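Local atomic coordinates of acetylxylan esterase / glucomannan deacetylase (PDB entry 2WAA), a protein that removes acetyl groups from acetylated xylan and glucomannan, as a carbohydrate esterase of family 2 acting in the breakdown of plant cell walls. Residues T267-E272 / R334-W339. Numbering follows the deposited sequence. Where two conformers were deposited one is given.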
# COMPACT_ATOMS: atom_id res chain seq x y z
N THR A 267 8.46 -16.10 -0.08
CA THR A 267 7.39 -17.02 0.36
C THR A 267 6.06 -16.34 0.02
O THR A 267 5.93 -15.11 0.21
CB THR A 267 7.49 -17.25 1.85
OG1 THR A 267 8.78 -17.82 2.13
CG2 THR A 267 6.38 -18.18 2.36
N ILE A 268 5.10 -17.10 -0.51
CA ILE A 268 3.82 -16.51 -0.91
C ILE A 268 2.73 -17.06 0.00
O ILE A 268 2.72 -18.25 0.28
CB ILE A 268 3.53 -16.83 -2.34
CG1 ILE A 268 4.71 -16.28 -3.20
CG2 ILE A 268 2.19 -16.21 -2.76
CD1 ILE A 268 4.64 -16.61 -4.58
N VAL A 269 1.87 -16.17 0.51
CA VAL A 269 0.76 -16.56 1.39
C VAL A 269 -0.54 -16.10 0.75
O VAL A 269 -0.69 -14.91 0.47
CB VAL A 269 0.94 -15.96 2.80
CG1 VAL A 269 -0.26 -16.29 3.67
CG2 VAL A 269 2.17 -16.55 3.44
N LEU A 270 -1.48 -17.03 0.50
CA LEU A 270 -2.73 -16.69 -0.12
C LEU A 270 -3.79 -16.62 0.95
O LEU A 270 -3.80 -17.41 1.90
CB LEU A 270 -3.15 -17.76 -1.16
CG LEU A 270 -2.04 -18.11 -2.15
CD1 LEU A 270 -2.55 -19.13 -3.16
CD2 LEU A 270 -1.63 -16.85 -2.86
N THR A 271 -4.70 -15.67 0.82
CA THR A 271 -5.79 -15.57 1.79
C THR A 271 -7.04 -15.03 1.09
O THR A 271 -6.92 -14.26 0.13
CB THR A 271 -5.38 -14.65 3.00
OG1 THR A 271 -6.50 -14.57 3.88
CG2 THR A 271 -5.13 -13.27 2.53
N GLU A 272 -8.23 -15.42 1.55
CA GLU A 272 -9.47 -14.97 0.90
C GLU A 272 -9.90 -13.56 1.28
O GLU A 272 -10.80 -13.01 0.70
CB GLU A 272 -10.61 -15.96 1.20
CG GLU A 272 -11.13 -15.95 2.64
CD GLU A 272 -10.36 -16.87 3.58
OE1 GLU A 272 -9.23 -17.29 3.28
OE2 GLU A 272 -10.90 -17.17 4.67
N ARG A 334 4.16 -15.35 11.27
CA ARG A 334 5.39 -15.71 12.03
C ARG A 334 5.77 -17.19 11.81
O ARG A 334 6.97 -17.53 11.69
CB ARG A 334 5.25 -15.44 13.53
CG ARG A 334 5.00 -13.97 13.87
CD ARG A 334 5.32 -13.67 15.34
NE ARG A 334 5.06 -12.26 15.67
CZ ARG A 334 5.93 -11.27 15.52
NH1 ARG A 334 7.14 -11.53 15.02
NH2 ARG A 334 5.59 -10.03 15.85
N GLN A 335 4.77 -18.08 11.82
CA GLN A 335 5.03 -19.52 11.72
C GLN A 335 5.50 -19.83 10.31
O GLN A 335 6.38 -20.67 10.12
CB GLN A 335 3.76 -20.34 12.03
CG GLN A 335 3.40 -20.46 13.51
CD GLN A 335 1.96 -20.94 13.76
OE1 GLN A 335 1.04 -20.49 13.10
NE2 GLN A 335 1.78 -21.84 14.73
N ILE A 336 4.86 -19.19 9.32
CA ILE A 336 5.17 -19.48 7.93
C ILE A 336 6.60 -18.97 7.62
O ILE A 336 7.33 -19.64 6.89
CB ILE A 336 4.13 -18.83 7.00
CG1 ILE A 336 2.80 -19.63 7.02
CG2 ILE A 336 4.61 -18.84 5.54
CD1 ILE A 336 1.60 -18.78 6.61
N MET A 337 6.96 -17.82 8.17
CA MET A 337 8.25 -17.16 7.81
C MET A 337 9.36 -17.52 8.81
O MET A 337 10.54 -17.16 8.62
CB MET A 337 8.08 -15.64 7.82
CG MET A 337 7.21 -15.06 6.67
SD MET A 337 7.58 -15.67 5.05
CE MET A 337 9.18 -14.96 4.72
N ASP A 338 8.98 -18.18 9.89
CA ASP A 338 9.91 -18.39 10.98
C ASP A 338 10.47 -17.05 11.46
O ASP A 338 11.67 -16.90 11.71
CB ASP A 338 11.02 -19.36 10.54
CG ASP A 338 11.77 -19.95 11.71
OD1 ASP A 338 11.17 -20.10 12.81
OD2 ASP A 338 12.97 -20.27 11.52
N TRP A 339 9.58 -16.08 11.59
CA TRP A 339 9.85 -14.78 12.12
C TRP A 339 9.21 -14.79 13.49
O TRP A 339 8.26 -14.02 13.80
CB TRP A 339 9.24 -13.70 11.23
CG TRP A 339 9.96 -13.48 9.88
CD1 TRP A 339 11.16 -13.99 9.48
CD2 TRP A 339 9.52 -12.61 8.82
NE1 TRP A 339 11.48 -13.52 8.21
CE2 TRP A 339 10.49 -12.65 7.80
CE3 TRP A 339 8.41 -11.80 8.65
CZ2 TRP A 339 10.36 -11.93 6.59
CZ3 TRP A 339 8.29 -11.07 7.46
CH2 TRP A 339 9.26 -11.15 6.45
O HOH W 1 9.03 -19.36 4.31
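Thr267 meets two neighbouring side chains at the end of helix 319-337. Its methyl CG2 packs on the branch methyl CG2 of Ile336 at 3.7 Å. Its CB lies against the sulfur SD of Met337 at 3.6 Å. The Thr267 and Met337 side chains run past each other in opposite directions. Met337 is bent at both chi2 and chi3, and this folding brings SD and CE back over the threonine. Two residues along the strand, Val269 CG2 meets Ile336 CD1 tip to tip at 3.9 Å. CG2 of Ile336 touches both strand residues and is 4.0 Å from CG2 of Val269.

No direct hydrogen bond joins the segments. One water bridges them instead. It donates to Thr267 OG1 at 2.7 Å and to the carbonyl oxygen Ile336 O at 3.1 Å. Thr267 has CG2 anti to its backbone N (OG1 at chi1 -60°), which gives the methyl to Ile336 and leaves OG1 for the water.

Strand 267-270 belongs to the parallel sheet of the SGNH (GDSL-like) hydrolase domain, between strands 228-231 and 300-302. Thr267 and Val269 face helix 319-337, while Ile268 and Leu270 pack on helix 245-262 across the sheet. Phe301 of the next strand touches both Thr267 and Ile336 and extends this apolar layer. The contact lies away from the catalytic residues.

After Met337 the helix ends in a Schellman motif: Asp338 has a positive phi of 56°, and Trp339 N bonds back to Arg334 O. Met337 CB then rests 3.4 Å above one face of the Trp339 ring, offset toward its rim. Trp339 also makes a cation-pi contact with Arg133. The Arg334 side chain adds a second link across this turn: NH1 donates to Trp339 O at 3.0 Å, the oxygen close to the guanidinium plane.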